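PDB 3I4G: SusD-like carbohydrate binding protein BF1063 from Bacteroides fragilis NCTC 9343, which probably binds carbohydrate at the outer membrane of the bacterium, as a member of the SusD family of glycan-capturing proteins. Local coordinates for residues Leu349-Thr358 / Asn495-Arg503. Sequence-based numbering, arbitrary orientation.
Sequences LDYTSEASRT and NYRWYVGKR
A single water joins three groups across the contact: it accepts from W498 NE1 at 2.9 Å, lying in the indole plane, and donates to the carbonyl oxygens of D350 and R357; the water oxygen lies 2.7 Å from R357 O. The buried indole N-H is thereby satisfied and linked to two carbonyls of the loop. W498 is also clamped from both faces. L349 CG stands 3.7 Å from the centroid of the five-membered ring and 3° off its normal, a CH-pi contact; with CG of W498 anti to its backbone N, the indole reaches across to this leucine. Over the opposite face, near the rim, sits Y351 OH, 3.3 Å above the indole plane. The tyrosine ring itself is near parallel to the five-membered ring (planes at 25°) but slid so far that the two barely overlap. From its place over the indole rim the hydroxyl donates to Y499 O, 2.6 Å from Y351 OH, tilted 20° from the carbonyl plane. Within the loop, R357 grips S353 O end-on through NH1 and NH2 (R357 NH2 to S353 O 2.8 Å), while D350 OD1 accepts from the N-H of T352 (Asx turn) and of S353 (Asx motif). T358 CG2 meets V500 CG2 at 3.8 Å, beside F64. The whole fastens the irregular 349-358 loop of this SusD-family protein to strand 497-502, which pairs antiparallel with strand 471-476 through a classic beta bulge, V500 and G501 facing I472.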
loop_
_atom_site.group_PDB
_atom_site.type_symbol
_atom_site.label_atom_id
_atom_site.label_comp_id
_atom_site.label_asym_id
_atom_site.label_seq_id
_atom_site.Cartn_x
_atom_site.Cartn_y
_atom_site.Cartn_z
ATOM N N LEU A 349 15.380 17.612 -14.431
ATOM C CA LEU A 349 14.385 16.647 -14.807
ATOM C C LEU A 349 14.750 16.116 -16.169
ATOM O O LEU A 349 14.727 16.876 -17.133
ATOM C CB LEU A 349 13.006 17.291 -14.819
ATOM C CG LEU A 349 11.840 16.371 -15.196
ATOM C CD1 LEU A 349 11.802 15.107 -14.348
ATOM C CD2 LEU A 349 10.519 17.104 -15.065
ATOM N N ASP A 350 15.138 14.832 -16.219
ATOM C CA ASP A 350 15.618 14.231 -17.469
ATOM C C ASP A 350 15.307 12.722 -17.417
ATOM O O ASP A 350 14.508 12.273 -16.586
ATOM C CB ASP A 350 17.092 14.569 -17.688
ATOM C CG ASP A 350 18.016 13.994 -16.616
ATOM O OD1 ASP A 350 17.709 12.942 -16.045
ATOM O OD2 ASP A 350 19.081 14.627 -16.360
ATOM N N TYR A 351 15.907 11.963 -18.345
ATOM C CA TYR A 351 15.673 10.530 -18.458
ATOM C C TYR A 351 16.843 9.679 -17.971
ATOM O O TYR A 351 16.825 8.470 -18.180
ATOM C CB TYR A 351 15.299 10.229 -19.933
ATOM C CG TYR A 351 14.026 10.962 -20.377
ATOM C CD1 TYR A 351 12.775 10.501 -19.985
ATOM C CD2 TYR A 351 14.083 12.095 -21.162
ATOM C CE1 TYR A 351 11.609 11.161 -20.344
ATOM C CE2 TYR A 351 12.943 12.744 -21.528
ATOM C CZ TYR A 351 11.697 12.274 -21.104
ATOM O OH TYR A 351 10.542 12.921 -21.490
ATOM N N THR A 352 17.833 10.308 -17.307
ATOM C CA THR A 352 19.050 9.615 -16.899
ATOM C C THR A 352 19.603 9.897 -15.495
ATOM O O THR A 352 20.270 9.043 -14.931
ATOM C CB THR A 352 20.186 9.938 -17.869
ATOM O OG1 THR A 352 20.435 11.347 -17.880
ATOM C CG2 THR A 352 19.828 9.456 -19.276
ATOM N N SER A 353 19.347 11.058 -14.902
ATOM C CA SER A 353 19.936 11.383 -13.624
ATOM C C SER A 353 19.338 10.655 -12.452
ATOM O O SER A 353 18.229 10.171 -12.506
ATOM C CB SER A 353 19.719 12.884 -13.368
ATOM O OG SER A 353 20.375 13.760 -14.285
ATOM N N GLU A 354 20.085 10.617 -11.360
ATOM C CA GLU A 354 19.639 10.053 -10.098
ATOM C C GLU A 354 18.790 11.108 -9.419
ATOM O O GLU A 354 19.195 11.809 -8.485
ATOM C CB GLU A 354 20.839 9.688 -9.256
ATOM C CG GLU A 354 20.482 8.886 -8.010
ATOM C CD GLU A 354 21.722 8.473 -7.222
ATOM O OE1 GLU A 354 22.288 9.303 -6.502
ATOM O OE2 GLU A 354 22.082 7.306 -7.335
ATOM N N ALA A 355 17.570 11.230 -9.935
ATOM C CA ALA A 355 16.641 12.265 -9.576
ATOM C C ALA A 355 15.258 11.843 -10.087
ATOM O O ALA A 355 15.123 10.907 -10.870
ATOM C CB ALA A 355 17.090 13.602 -10.215
ATOM N N SER A 356 14.218 12.564 -9.682
ATOM C CA SER A 356 12.876 12.244 -10.080
ATOM C C SER A 356 12.692 12.201 -11.575
ATOM O O SER A 356 13.194 13.043 -12.306
ATOM C CB SER A 356 11.915 13.318 -9.521
ATOM O OG SER A 356 10.573 13.078 -9.947
ATOM N N ARG A 357 11.952 11.221 -12.049
ATOM C CA ARG A 357 11.609 11.124 -13.466
ATOM C C ARG A 357 10.334 11.866 -13.793
ATOM O O ARG A 357 10.007 12.068 -14.965
ATOM C CB ARG A 357 11.453 9.668 -13.892
ATOM C CG ARG A 357 12.750 8.967 -14.029
ATOM C CD ARG A 357 13.511 9.338 -15.350
ATOM N NE ARG A 357 14.819 8.724 -15.246
ATOM C CZ ARG A 357 15.853 9.264 -14.605
ATOM N NH1 ARG A 357 15.865 10.546 -14.263
ATOM N NH2 ARG A 357 16.890 8.509 -14.341
ATOM N N THR A 358 9.581 12.297 -12.779
ATOM C CA THR A 358 8.310 12.983 -13.008
ATOM C C THR A 358 8.302 14.463 -12.643
ATOM O O THR A 358 7.475 15.208 -13.156
ATOM C CB THR A 358 7.185 12.333 -12.207
ATOM O OG1 THR A 358 7.494 12.472 -10.818
ATOM C CG2 THR A 358 6.996 10.828 -12.519
ATOM N N ASN A 495 -0.786 21.583 -21.187
ATOM C CA ASN A 495 -0.437 21.976 -19.823
ATOM C C ASN A 495 1.024 21.819 -19.479
ATOM O O ASN A 495 1.407 21.945 -18.318
ATOM C CB ASN A 495 -1.356 21.248 -18.854
ATOM C CG ASN A 495 -2.801 21.584 -19.103
ATOM O OD1 ASN A 495 -3.631 20.724 -19.491
ATOM N ND2 ASN A 495 -3.109 22.831 -18.959
ATOM N N TYR A 496 1.849 21.565 -20.485
ATOM C CA TYR A 496 3.307 21.548 -20.336
ATOM C C TYR A 496 3.806 20.509 -19.326
ATOM O O TYR A 496 4.861 20.663 -18.691
ATOM C CB TYR A 496 3.858 22.952 -19.965
ATOM C CG TYR A 496 3.454 24.041 -20.927
ATOM C CD1 TYR A 496 2.257 24.739 -20.747
ATOM C CD2 TYR A 496 4.242 24.368 -21.995
ATOM C CE1 TYR A 496 1.851 25.690 -21.643
ATOM C CE2 TYR A 496 3.850 25.372 -22.895
ATOM C CZ TYR A 496 2.686 26.027 -22.682
ATOM O OH TYR A 496 2.287 27.024 -23.593
ATOM N N ARG A 497 3.067 19.404 -19.199
ATOM C CA ARG A 497 3.477 18.329 -18.300
ATOM C C ARG A 497 4.628 17.543 -18.928
ATOM O O ARG A 497 4.676 17.311 -20.124
ATOM C CB ARG A 497 2.306 17.400 -17.989
ATOM C CG ARG A 497 1.168 18.091 -17.260
ATOM C CD ARG A 497 -0.033 17.191 -17.091
ATOM N NE ARG A 497 -0.487 16.764 -18.409
ATOM C CZ ARG A 497 -1.145 15.644 -18.661
ATOM N NH1 ARG A 497 -1.552 14.864 -17.675
ATOM N NH2 ARG A 497 -1.386 15.287 -19.906
ATOM N N TRP A 498 5.572 17.121 -18.107
ATOM C CA TRP A 498 6.720 16.352 -18.573
ATOM C C TRP A 498 6.284 14.944 -19.048
ATOM O O TRP A 498 5.537 14.285 -18.345
ATOM C CB TRP A 498 7.774 16.235 -17.451
ATOM C CG TRP A 498 9.028 15.593 -17.855
ATOM C CD1 TRP A 498 9.475 14.350 -17.513
ATOM C CD2 TRP A 498 10.035 16.161 -18.695
ATOM N NE1 TRP A 498 10.687 14.120 -18.091
ATOM C CE2 TRP A 498 11.059 15.211 -18.827
ATOM C CE3 TRP A 498 10.162 17.380 -19.364
ATOM C CZ2 TRP A 498 12.231 15.462 -19.565
ATOM C CZ3 TRP A 498 11.304 17.611 -20.113
ATOM C CH2 TRP A 498 12.324 16.664 -20.192
ATOM N N TYR A 499 6.797 14.475 -20.196
ATOM C CA TYR A 499 6.502 13.122 -20.642
ATOM C C TYR A 499 7.362 12.148 -19.820
ATOM O O TYR A 499 8.595 12.227 -19.839
ATOM C CB TYR A 499 6.790 12.904 -22.127
ATOM C CG TYR A 499 6.514 11.465 -22.510
ATOM C CD1 TYR A 499 5.204 11.041 -22.803
ATOM C CD2 TYR A 499 7.531 10.513 -22.525
ATOM C CE1 TYR A 499 4.944 9.737 -23.109
ATOM C CE2 TYR A 499 7.257 9.183 -22.836
ATOM C CZ TYR A 499 5.967 8.819 -23.131
ATOM O OH TYR A 499 5.671 7.504 -23.458
ATOM N N VAL A 500 6.695 11.217 -19.132
ATOM C CA VAL A 500 7.397 10.260 -18.293
ATOM C C VAL A 500 7.576 8.895 -18.957
ATOM O O VAL A 500 8.691 8.364 -18.979
ATOM C CB VAL A 500 6.662 10.106 -16.959
ATOM C CG1 VAL A 500 7.354 9.121 -16.048
ATOM C CG2 VAL A 500 6.641 11.453 -16.249
ATOM N N GLY A 501 6.496 8.319 -19.471
ATOM C CA GLY A 501 6.576 6.984 -20.045
ATOM C C GLY A 501 5.176 6.513 -20.374
ATOM O O GLY A 501 4.257 7.329 -20.510
ATOM N N LYS A 502 5.008 5.205 -20.566
ATOM C CA LYS A 502 3.694 4.676 -20.929
ATOM C C LYS A 502 3.530 3.239 -20.447
ATOM O O LYS A 502 4.477 2.526 -20.120
ATOM C CB LYS A 502 3.486 4.770 -22.451
ATOM C CG LYS A 502 4.394 3.881 -23.275
ATOM C CD LYS A 502 4.059 3.957 -24.773
ATOM N N ARG A 503 2.268 2.831 -20.443
ATOM C CA ARG A 503 1.859 1.448 -20.181
ATOM C C ARG A 503 0.857 0.988 -21.230
ATOM O O ARG A 503 0.163 1.805 -21.848
ATOM C CB ARG A 503 1.236 1.278 -18.807
ATOM C CG ARG A 503 2.105 1.601 -17.622
ATOM C CD ARG A 503 1.371 1.284 -16.325
ATOM N NE ARG A 503 2.131 1.656 -15.151
ATOM C CZ ARG A 503 2.059 2.820 -14.531
ATOM N NH1 ARG A 503 1.242 3.787 -14.933
ATOM N NH2 ARG A 503 2.827 2.998 -13.464
HETATM O O HOH W 1 11.730 11.639 -16.982
#